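Local coordinates for protein beta-1,4-exocellulase (Thermobifida fusca, PDB 4B4H) that hydrolyses cellulose as an exo-acting cellobiohydrolase of glycoside hydrolase family 6, represented here by its catalytic domain, at residues Glu8-Tyr13 with Asn126-Ala131; Ala90-Asn95 with Pro379-Asn384; Arg337-Pro342 with Asp347-Val352; Ser362-Asn367 with Lys371-Met376. One frame throughout, in Å; residues are numbered along the deposited sequence.

Contact 1: residues Glu8-Tyr13 with Asn126-Ala131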
# COMPACT_ATOMS: atom_id res chain seq x y z
N GLU A 8 -18.61 -5.82 0.41
CA GLU A 8 -19.80 -6.34 -0.26
C GLU A 8 -21.08 -5.75 0.36
O GLU A 8 -21.26 -5.79 1.58
CB GLU A 8 -19.80 -7.86 -0.22
CG GLU A 8 -20.99 -8.52 -0.87
CD GLU A 8 -20.80 -10.02 -1.02
OE1 GLU A 8 -20.15 -10.64 -0.16
OE2 GLU A 8 -21.32 -10.58 -2.00
N GLY A 9 -21.93 -5.16 -0.49
CA GLY A 9 -23.20 -4.56 -0.05
C GLY A 9 -23.06 -3.42 0.95
O GLY A 9 -23.94 -3.22 1.80
N ALA A 10 -21.96 -2.69 0.86
CA ALA A 10 -21.69 -1.58 1.76
C ALA A 10 -21.46 -0.29 0.98
O ALA A 10 -20.89 -0.32 -0.11
CB ALA A 10 -20.48 -1.89 2.62
N LYS A 11 -21.93 0.83 1.52
CA LYS A 11 -21.47 2.14 1.10
C LYS A 11 -20.02 2.31 1.57
O LYS A 11 -19.60 1.68 2.54
CB LYS A 11 -22.32 3.25 1.74
CG LYS A 11 -23.64 3.57 1.04
CD LYS A 11 -24.82 2.96 1.78
CE LYS A 11 -25.96 3.95 1.94
NZ LYS A 11 -27.26 3.30 2.26
N LEU A 12 -19.26 3.15 0.88
CA LEU A 12 -17.89 3.42 1.29
C LEU A 12 -17.73 4.84 1.86
O LEU A 12 -18.28 5.80 1.33
CB LEU A 12 -16.89 3.19 0.14
CG LEU A 12 -17.13 2.00 -0.82
CD1 LEU A 12 -16.14 2.05 -1.99
CD2 LEU A 12 -17.09 0.65 -0.12
N TYR A 13 -16.97 4.94 2.95
CA TYR A 13 -16.66 6.23 3.58
C TYR A 13 -16.07 7.24 2.60
O TYR A 13 -15.22 6.88 1.79
CB TYR A 13 -15.64 6.02 4.71
CG TYR A 13 -15.31 7.26 5.50
CD1 TYR A 13 -16.30 7.92 6.23
CD2 TYR A 13 -14.02 7.80 5.50
CE1 TYR A 13 -16.01 9.05 6.96
CE2 TYR A 13 -13.72 8.94 6.23
CZ TYR A 13 -14.74 9.57 6.95
OH TYR A 13 -14.50 10.70 7.70
N ASN A 126 -23.68 -2.10 11.52
CA ASN A 126 -23.52 -1.91 10.09
C ASN A 126 -22.28 -1.10 9.69
O ASN A 126 -22.12 -0.76 8.52
CB ASN A 126 -24.81 -1.34 9.46
CG ASN A 126 -25.81 -2.42 9.07
OD1 ASN A 126 -25.44 -3.57 8.83
ND2 ASN A 126 -27.09 -2.05 9.00
N LEU A 127 -21.41 -0.77 10.65
CA LEU A 127 -20.13 -0.15 10.34
C LEU A 127 -19.06 -1.22 10.21
O LEU A 127 -18.89 -2.05 11.10
CB LEU A 127 -19.72 0.88 11.40
CG LEU A 127 -18.40 1.62 11.14
CD1 LEU A 127 -18.48 2.49 9.89
CD2 LEU A 127 -18.02 2.43 12.37
N ARG A 128 -18.32 -1.18 9.11
CA ARG A 128 -17.24 -2.13 8.88
C ARG A 128 -15.95 -1.33 8.85
O ARG A 128 -15.83 -0.37 8.07
CB ARG A 128 -17.48 -2.88 7.56
CG ARG A 128 -18.62 -3.89 7.64
CD ARG A 128 -19.45 -3.83 6.38
NE ARG A 128 -20.67 -4.63 6.49
CZ ARG A 128 -21.28 -5.18 5.44
NH1 ARG A 128 -20.77 -5.02 4.22
NH2 ARG A 128 -22.39 -5.87 5.61
N ILE A 129 -15.02 -1.66 9.74
CA ILE A 129 -13.73 -0.99 9.77
C ILE A 129 -12.73 -1.96 9.18
O ILE A 129 -12.46 -2.99 9.76
CB ILE A 129 -13.30 -0.63 11.21
CG1 ILE A 129 -14.37 0.23 11.90
CG2 ILE A 129 -11.97 0.11 11.24
CD1 ILE A 129 -14.04 0.59 13.34
N VAL A 130 -12.22 -1.62 7.99
CA VAL A 130 -11.16 -2.39 7.36
C VAL A 130 -9.86 -1.70 7.78
O VAL A 130 -9.71 -0.51 7.53
CB VAL A 130 -11.30 -2.36 5.82
CG1 VAL A 130 -10.07 -2.94 5.15
CG2 VAL A 130 -12.54 -3.13 5.39
N ALA A 131 -8.99 -2.45 8.47
CA ALA A 131 -7.72 -1.93 8.99
C ALA A 131 -6.58 -2.48 8.16
O ALA A 131 -6.44 -3.71 8.00
CB ALA A 131 -7.56 -2.33 10.45

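Contact 2: residues Ala90-Asn95 with Pro379-Asn384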
# COMPACT_ATOMS: atom_id res chain seq x y z
N ALA A 90 14.40 -0.09 5.82
CA ALA A 90 15.33 -0.05 4.69
C ALA A 90 15.47 1.35 4.10
O ALA A 90 16.35 1.58 3.27
CB ALA A 90 14.90 -1.02 3.60
N ALA A 91 14.59 2.26 4.51
CA ALA A 91 14.56 3.60 3.92
C ALA A 91 15.74 4.44 4.38
O ALA A 91 16.28 4.24 5.47
CB ALA A 91 13.24 4.31 4.23
N LEU A 92 16.14 5.38 3.52
CA LEU A 92 17.21 6.33 3.85
C LEU A 92 16.83 7.21 5.04
O LEU A 92 17.68 7.57 5.87
CB LEU A 92 17.53 7.21 2.65
CG LEU A 92 18.12 6.52 1.41
CD1 LEU A 92 18.24 7.47 0.23
CD2 LEU A 92 19.46 5.86 1.72
N ALA A 93 15.55 7.55 5.11
CA ALA A 93 14.98 8.33 6.19
C ALA A 93 13.57 7.82 6.47
O ALA A 93 12.84 7.45 5.55
CB ALA A 93 14.94 9.80 5.81
N SER A 94 13.19 7.78 7.74
CA SER A 94 11.82 7.40 8.07
C SER A 94 11.12 8.47 8.87
O SER A 94 11.71 9.07 9.77
CB SER A 94 11.75 6.05 8.80
OG SER A 94 10.40 5.74 9.13
N ASN A 95 9.86 8.71 8.52
CA ASN A 95 9.02 9.65 9.23
C ASN A 95 8.38 9.04 10.46
O ASN A 95 7.79 9.76 11.26
CB ASN A 95 7.94 10.20 8.29
CG ASN A 95 8.52 10.93 7.10
OD1 ASN A 95 9.67 11.36 7.12
ND2 ASN A 95 7.72 11.05 6.05
N PRO A 379 14.29 14.10 -7.04
CA PRO A 379 14.40 13.78 -8.46
C PRO A 379 15.83 13.46 -8.89
O PRO A 379 16.04 12.60 -9.73
CB PRO A 379 13.93 15.05 -9.17
CG PRO A 379 13.39 15.96 -8.14
CD PRO A 379 13.48 15.31 -6.80
N THR A 380 16.80 14.14 -8.26
CA THR A 380 18.20 14.05 -8.66
C THR A 380 18.93 12.83 -8.11
O THR A 380 20.04 12.52 -8.54
CB THR A 380 19.00 15.31 -8.21
OG1 THR A 380 19.13 15.29 -6.79
CG2 THR A 380 18.31 16.60 -8.63
N TYR A 381 18.33 12.14 -7.15
CA TYR A 381 18.97 10.96 -6.54
C TYR A 381 19.22 9.84 -7.56
O TYR A 381 18.37 9.54 -8.40
CB TYR A 381 18.12 10.46 -5.37
CG TYR A 381 18.71 9.30 -4.59
CD1 TYR A 381 19.93 9.43 -3.91
CD2 TYR A 381 18.04 8.08 -4.50
CE1 TYR A 381 20.46 8.38 -3.18
CE2 TYR A 381 18.55 7.02 -3.76
CZ TYR A 381 19.77 7.17 -3.12
OH TYR A 381 20.29 6.12 -2.40
N GLN A 382 20.40 9.24 -7.50
CA GLN A 382 20.82 8.27 -8.49
C GLN A 382 20.65 6.83 -8.01
O GLN A 382 21.15 5.89 -8.64
CB GLN A 382 22.26 8.55 -8.97
CG GLN A 382 22.39 9.78 -9.88
CD GLN A 382 21.52 9.71 -11.14
OE1 GLN A 382 21.08 8.64 -11.57
NE2 GLN A 382 21.29 10.86 -11.74
N GLY A 383 19.93 6.67 -6.90
CA GLY A 383 19.48 5.36 -6.47
C GLY A 383 20.45 4.63 -5.58
O GLY A 383 21.51 5.16 -5.21
N ASN A 384 20.07 3.40 -5.26
CA ASN A 384 20.85 2.49 -4.45
C ASN A 384 20.50 1.06 -4.85
O ASN A 384 19.70 0.84 -5.76
CB ASN A 384 20.64 2.73 -2.95
CG ASN A 384 19.18 2.72 -2.55
OD1 ASN A 384 18.47 1.74 -2.77
ND2 ASN A 384 18.72 3.81 -1.93

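Contact 3: residues Arg337-Pro342 with Asp347-Val352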
# COMPACT_ATOMS: atom_id res chain seq x y z
N ARG A 337 -11.44 3.01 -10.07
CA ARG A 337 -12.10 3.48 -8.88
C ARG A 337 -12.46 2.31 -7.96
O ARG A 337 -12.58 1.16 -8.40
CB ARG A 337 -13.32 4.34 -9.24
CG ARG A 337 -13.02 5.84 -9.30
CD ARG A 337 -11.96 6.22 -10.33
NE ARG A 337 -12.52 6.29 -11.68
CZ ARG A 337 -11.82 6.29 -12.81
NH1 ARG A 337 -10.49 6.17 -12.81
NH2 ARG A 337 -12.48 6.38 -13.96
N PRO A 338 -12.57 2.58 -6.65
CA PRO A 338 -12.87 1.53 -5.68
C PRO A 338 -14.08 0.66 -6.08
O PRO A 338 -15.14 1.18 -6.39
CB PRO A 338 -13.12 2.32 -4.41
CG PRO A 338 -12.16 3.47 -4.54
CD PRO A 338 -12.26 3.87 -5.99
N THR A 339 -13.85 -0.65 -6.13
CA THR A 339 -14.83 -1.57 -6.70
C THR A 339 -14.76 -2.93 -6.01
O THR A 339 -13.69 -3.38 -5.58
CB THR A 339 -14.66 -1.72 -8.23
OG1 THR A 339 -15.82 -2.38 -8.77
CG2 THR A 339 -13.44 -2.53 -8.57
N VAL A 340 -15.92 -3.59 -5.91
CA VAL A 340 -16.12 -4.76 -5.06
C VAL A 340 -15.96 -6.06 -5.84
O VAL A 340 -16.50 -6.20 -6.94
CB VAL A 340 -17.53 -4.70 -4.42
CG1 VAL A 340 -17.77 -5.91 -3.53
CG2 VAL A 340 -17.71 -3.40 -3.65
N ASN A 341 -15.17 -6.99 -5.29
CA ASN A 341 -14.93 -8.33 -5.86
C ASN A 341 -14.73 -8.33 -7.39
O ASN A 341 -15.47 -9.00 -8.13
CB ASN A 341 -16.05 -9.29 -5.39
CG ASN A 341 -15.79 -10.73 -5.77
OD1 ASN A 341 -16.74 -11.46 -6.11
ND2 ASN A 341 -14.54 -11.16 -5.75
N PRO A 342 -13.75 -7.56 -7.88
CA PRO A 342 -13.47 -7.43 -9.31
C PRO A 342 -12.89 -8.67 -10.01
O PRO A 342 -12.94 -8.75 -11.25
CB PRO A 342 -12.45 -6.30 -9.36
CG PRO A 342 -11.72 -6.44 -8.06
CD PRO A 342 -12.76 -6.83 -7.06
N ASP A 347 -11.28 -9.17 -2.64
CA ASP A 347 -12.43 -8.54 -1.98
C ASP A 347 -12.80 -7.20 -2.60
O ASP A 347 -13.97 -6.81 -2.62
CB ASP A 347 -12.18 -8.33 -0.47
CG ASP A 347 -12.28 -9.61 0.35
OD1 ASP A 347 -12.80 -10.63 -0.13
OD2 ASP A 347 -11.84 -9.59 1.53
N ALA A 348 -11.79 -6.46 -3.08
CA ALA A 348 -11.98 -5.15 -3.64
C ALA A 348 -10.70 -4.56 -4.19
O ALA A 348 -9.58 -4.91 -3.77
CB ALA A 348 -12.53 -4.21 -2.58
N TYR A 349 -10.88 -3.67 -5.16
CA TYR A 349 -9.88 -2.65 -5.42
C TYR A 349 -10.22 -1.45 -4.55
O TYR A 349 -11.37 -1.04 -4.47
CB TYR A 349 -9.85 -2.26 -6.90
CG TYR A 349 -9.50 -3.38 -7.86
CD1 TYR A 349 -8.75 -4.49 -7.47
CD2 TYR A 349 -9.90 -3.30 -9.20
CE1 TYR A 349 -8.43 -5.51 -8.38
CE2 TYR A 349 -9.59 -4.29 -10.11
CZ TYR A 349 -8.87 -5.39 -9.71
OH TYR A 349 -8.58 -6.36 -10.65
N VAL A 350 -9.21 -0.90 -3.88
CA VAL A 350 -9.40 0.18 -2.92
C VAL A 350 -8.48 1.38 -3.22
O VAL A 350 -7.54 1.22 -3.95
CB VAL A 350 -9.21 -0.34 -1.47
CG1 VAL A 350 -10.32 -1.31 -1.11
CG2 VAL A 350 -7.86 -1.02 -1.26
N TRP A 351 -8.84 2.58 -2.76
CA TRP A 351 -7.94 3.71 -2.80
C TRP A 351 -7.47 3.93 -1.38
O TRP A 351 -8.11 4.66 -0.62
CB TRP A 351 -8.65 4.95 -3.34
CG TRP A 351 -8.74 5.04 -4.85
CD1 TRP A 351 -8.53 4.03 -5.78
CD2 TRP A 351 -9.10 6.22 -5.65
NE1 TRP A 351 -8.72 4.49 -7.07
CE2 TRP A 351 -9.07 5.80 -7.05
CE3 TRP A 351 -9.46 7.54 -5.35
CZ2 TRP A 351 -9.33 6.69 -8.09
CZ3 TRP A 351 -9.73 8.41 -6.40
CH2 TRP A 351 -9.68 7.99 -7.74
N VAL A 352 -6.35 3.31 -1.01
CA VAL A 352 -5.85 3.45 0.36
C VAL A 352 -5.06 4.77 0.49
O VAL A 352 -5.48 5.66 1.24
CB VAL A 352 -5.09 2.19 0.84
CG1 VAL A 352 -4.39 2.44 2.16
CG2 VAL A 352 -6.06 1.04 1.01

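Contact 4: residues Ser362-Asn367 with Lys371-Met376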
# COMPACT_ATOMS: atom_id res chain seq x y z
N SER A 362 10.75 16.57 -1.72
CA SER A 362 11.78 16.34 -2.76
C SER A 362 13.12 17.01 -2.44
O SER A 362 14.13 16.76 -3.11
CB SER A 362 11.28 16.72 -4.16
OG SER A 362 10.74 18.02 -4.19
N GLU A 363 13.12 17.86 -1.43
CA GLU A 363 14.33 18.49 -0.90
C GLU A 363 14.22 18.44 0.61
O GLU A 363 13.23 17.94 1.14
CB GLU A 363 14.44 19.94 -1.36
CG GLU A 363 13.28 20.83 -0.91
CD GLU A 363 13.41 22.27 -1.35
OE1 GLU A 363 14.55 22.76 -1.51
OE2 GLU A 363 12.35 22.93 -1.51
N GLU A 364 15.20 18.98 1.32
CA GLU A 364 15.02 19.20 2.74
C GLU A 364 14.03 20.35 2.94
O GLU A 364 14.21 21.45 2.40
CB GLU A 364 16.34 19.49 3.46
CG GLU A 364 17.30 18.31 3.46
CD GLU A 364 17.99 18.10 4.79
OE1 GLU A 364 18.07 19.06 5.58
OE2 GLU A 364 18.47 16.97 5.05
N ILE A 365 12.96 20.05 3.67
CA ILE A 365 12.03 21.07 4.16
C ILE A 365 12.07 20.98 5.68
O ILE A 365 11.56 20.01 6.25
CB ILE A 365 10.59 20.86 3.64
CG1 ILE A 365 10.58 20.77 2.11
CG2 ILE A 365 9.68 21.98 4.12
CD1 ILE A 365 9.26 20.32 1.51
N PRO A 366 12.72 21.96 6.34
CA PRO A 366 12.82 21.94 7.80
C PRO A 366 11.45 21.88 8.48
O PRO A 366 10.52 22.57 8.05
CB PRO A 366 13.54 23.25 8.12
CG PRO A 366 14.38 23.48 6.91
CD PRO A 366 13.53 23.05 5.76
N ASN A 367 11.35 21.05 9.52
CA ASN A 367 10.07 20.78 10.18
C ASN A 367 10.21 20.41 11.66
O ASN A 367 11.30 20.05 12.12
CB ASN A 367 9.32 19.68 9.42
CG ASN A 367 10.08 18.36 9.38
OD1 ASN A 367 10.24 17.69 10.39
ND2 ASN A 367 10.53 17.98 8.19
N LYS A 371 10.31 14.66 10.35
CA LYS A 371 10.26 13.99 9.05
C LYS A 371 11.53 14.23 8.23
O LYS A 371 11.66 15.24 7.53
CB LYS A 371 8.99 14.38 8.28
CG LYS A 371 7.72 13.93 8.99
CD LYS A 371 6.51 14.10 8.10
CE LYS A 371 5.26 13.54 8.75
NZ LYS A 371 4.18 13.44 7.74
N GLY A 372 12.45 13.27 8.32
CA GLY A 372 13.76 13.36 7.68
C GLY A 372 13.71 13.27 6.16
O GLY A 372 12.85 12.59 5.60
N PHE A 373 14.64 13.96 5.52
CA PHE A 373 14.72 13.98 4.06
C PHE A 373 15.11 12.61 3.50
O PHE A 373 16.19 12.10 3.78
CB PHE A 373 15.72 15.07 3.63
CG PHE A 373 15.97 15.15 2.15
CD1 PHE A 373 14.93 15.04 1.22
CD2 PHE A 373 17.27 15.38 1.68
CE1 PHE A 373 15.18 15.14 -0.14
CE2 PHE A 373 17.52 15.49 0.33
CZ PHE A 373 16.48 15.37 -0.58
N ASP A 374 14.22 12.01 2.72
CA ASP A 374 14.47 10.70 2.10
C ASP A 374 14.77 10.94 0.63
O ASP A 374 13.92 11.42 -0.11
CB ASP A 374 13.24 9.79 2.27
CG ASP A 374 13.51 8.33 1.89
OD1 ASP A 374 14.13 8.07 0.84
OD2 ASP A 374 13.04 7.43 2.63
N ARG A 375 15.99 10.59 0.21
CA ARG A 375 16.47 10.94 -1.13
C ARG A 375 15.75 10.17 -2.24
O ARG A 375 15.78 10.60 -3.39
CB ARG A 375 18.00 10.83 -1.23
CG ARG A 375 18.74 11.96 -0.52
CD ARG A 375 20.06 12.28 -1.19
NE ARG A 375 19.85 12.76 -2.56
CZ ARG A 375 20.82 13.17 -3.37
NH1 ARG A 375 22.08 13.19 -2.97
NH2 ARG A 375 20.52 13.59 -4.59
N MET A 376 15.07 9.08 -1.91
CA MET A 376 14.20 8.43 -2.90
C MET A 376 13.07 9.33 -3.42
O MET A 376 12.46 9.04 -4.45
CB MET A 376 13.70 7.07 -2.40
CG MET A 376 14.69 5.93 -2.66
SD MET A 376 15.13 5.62 -4.40
CE MET A 376 13.69 4.71 -4.96
O HOH W 1 16.84 15.62 6.95

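Contact 1: residues Glu8-Tyr13 with Asn126-Ala131
Arg128 reaches with its guanidinium group to the loop that leads into strand 11-12 and grips the backbone carbonyl of Glu8. The bond from Arg128 NH1 to Glu8 O is 2.8 Å long, with an N-H...O angle of 149°. Glu8 O sits at the edge of the guanidinium, almost in its plane. The donor is tilted 24° from the carbonyl plane. The same NH1 also bonds the backbone oxygen of Pro6, which ties two carbonyls of one loop to a single nitrogen. The methyl group of Ala10 packs beside this site, with Ala10 CB 3.5 Å from Arg128 NH1, in an oblique approach. Arg128 CG lies anti to the carbonyl carbon (chi1 -72°), and the chain, bent at chi2, carries the guanidinium to the loop. The Glu8 carboxylate takes no part; the side chain is about 5 Å from that of Asp4, a calcium-site residue whose metal is absent from this model. An alanine at Arg128 removes the donor shared by the Glu8 and Pro6 carbonyls, and the loop would probably be freer to move. Strand 75-81 runs between the two partners and pairs in parallel with both strand 11-12 and strand 127-133. Ala10 and Arg128 both touch Thr76 on it, and Arg128 also rests on Tyr181 of strand 180-185.

Contact 2: residues Ala90-Asn95 with Pro379-Asn384
Leu92 lays one methyl group against the phenol end of Tyr381. Leu92 CD1 is 3.6 Å from Tyr381 OH, and the same CD1 is 3.7 Å from Tyr381 CZ. The approach is oblique to the ring. The two side chains come from opposite directions, and the contact between them is plain van der Waals packing. With chi1 at -176°, Tyr381 CG lies opposite the backbone N, which brings the phenol end to Leu92. The other methyl, Leu92 CD2, lies 4.3 Å from Asn384 ND2, a looser approach. Both segments are irregular loops of the family 6 catalytic domain. Residues 90-95 follow strand 75-81 and come just after Asp88, a predicted active-site residue, and Cys89, which is in a disulfide with Cys154. Residues 379-384 belong to the long connection between strand 346-350 and helix 406-414. The Leu92 side chain is about 7 Å from that of Trp326, a predicted substrate-binding residue. Within its own loop the Tyr381 ring has neighbours at its edge and over one face. Asn384 ND2 gives a hydrogen bond of 2.8 Å to Tyr381 OH and lies at the ring edge, in plane, with Tyr381 OH 19° out of the plane of the Asn384 amide. Gly383 N sits over one face, displaced toward the rim. Asn384 OD1 in turn accepts from Arg386 N, which helps to fix the amide that meets the phenol.

Contact 3: residues Arg337-Pro342 with Asp347-Val352
Thr339 and Tyr349 form the hydrogen-bonded pair of a short antiparallel beta hairpin, made by strands 339-340 and 346-350. Thr339 N bonds Tyr349 O at 3.0 Å, and Tyr349 N returns a bond of 2.9 Å to Thr339 O. Val340 and Ala348 follow as a non-hydrogen-bonded pair. Two prolines cover aromatic rings of the second segment: Tyr349 in the strand and Trp351 just beyond it. Pro342 CG stands 3.3 Å from the centroid of the Tyr349 ring, only 9° off the normal, a CH-pi contact. The side chains of Thr339 and Tyr349 lie alongside each other, and Thr339 CG2 meets Tyr349 CD2 at 3.7 Å. Pro338 CD makes a second CH-pi contact, 3.6 Å from the centroid of the five-membered ring of Trp351. Arg337 runs beside the same indole, with CD 3.5 Å from Trp351 CZ2. Its guanidinium is not stacked there, since the two planes are 70° apart. Further out, Trp351 NE1 bonds Glu336 O, which helps to fix the indole with its face against Pro338. Arg337 NH1 and NH2 go to the carbonyls of Gly335 and Pro418. Asp347 OD2 bonds Tyr183 OH. Strand 346-350 also pairs in parallel with strand 283-287, so the hairpin extends the central sheet of the domain. At the hairpin's turn end, Asn341 N bonds Asp347 O at 2.9 Å, with the donor 63° above the carbonyl plane.

Contact 4: residues Ser362-Asn367 with Lys371-Met376
The Phe373 ring carries the peptide link between Glu363 and Glu364 on one face. Glu363 C is 3.4 Å above the ring plane, toward the rim, and Glu364 N lies over the centre. Ser362 O comes to the ring obliquely. The Glu364 side chain crosses that of Phe373 at about a right angle, and Glu364 CG touches Phe373 CD2 at 3.4 Å. The carboxylate plane stands 84° from the ring. A water joins the same two residues: it donates to Glu364 OE2 at 2.8 Å and accepts from Phe373 N at 3.1 Å. The Asn367 amide is the second flat group. Asn367 OD1 accepts from Lys371 N at 3.0 Å, and Asn367 ND2 donates to Lys371 O, also at 3.0 Å and close to the amide plane. ND2 gives a second bond to Ile365 O, which lies 31° out of that plane. A chi1 of 61° sets CG between the backbone N and the carbonyl carbon, and from there the amide meets the Lys371 backbone. These residues form a loop that doubles back on itself in the long connection from strand 346-350 to helix 406-414. A leucine in place of Asn367 takes away both amide partners of the Lys371 backbone and the donor to Ile365 O, so the two arms would probably be held together less firmly. The Lys371 side chain is about 4 Å from that of Asp41, a predicted substrate-binding residue. Further along, Asp374 makes an Asx turn: its OD1 accepts from Met376 N at 3.1 Å, through the lone pair facing away from OD2.

How the contacts relate
Contacts 1 and 3 lie on one side of the domain centre, contacts 2 and 4 on the opposite side. The centres of contacts 1 and 3 are about 12 Å apart. Both reach the central mixed sheet, and they meet where Leu12 packs on Pro338 and Glu8 on Val340. The centres of contacts 2 and 4, which consist of loops, are about 10 Å apart; Asn95 packs on Lys371 and Tyr381 on Arg375. The centres of contacts 1 and 2 are about 36 Å apart. Along the chain, contacts 3 and 4 are nested within the span closed by contact 2, whose segments alternate with those of contact 1. The two groups thus belong to the sheet and to the loops across the same catalytic domain.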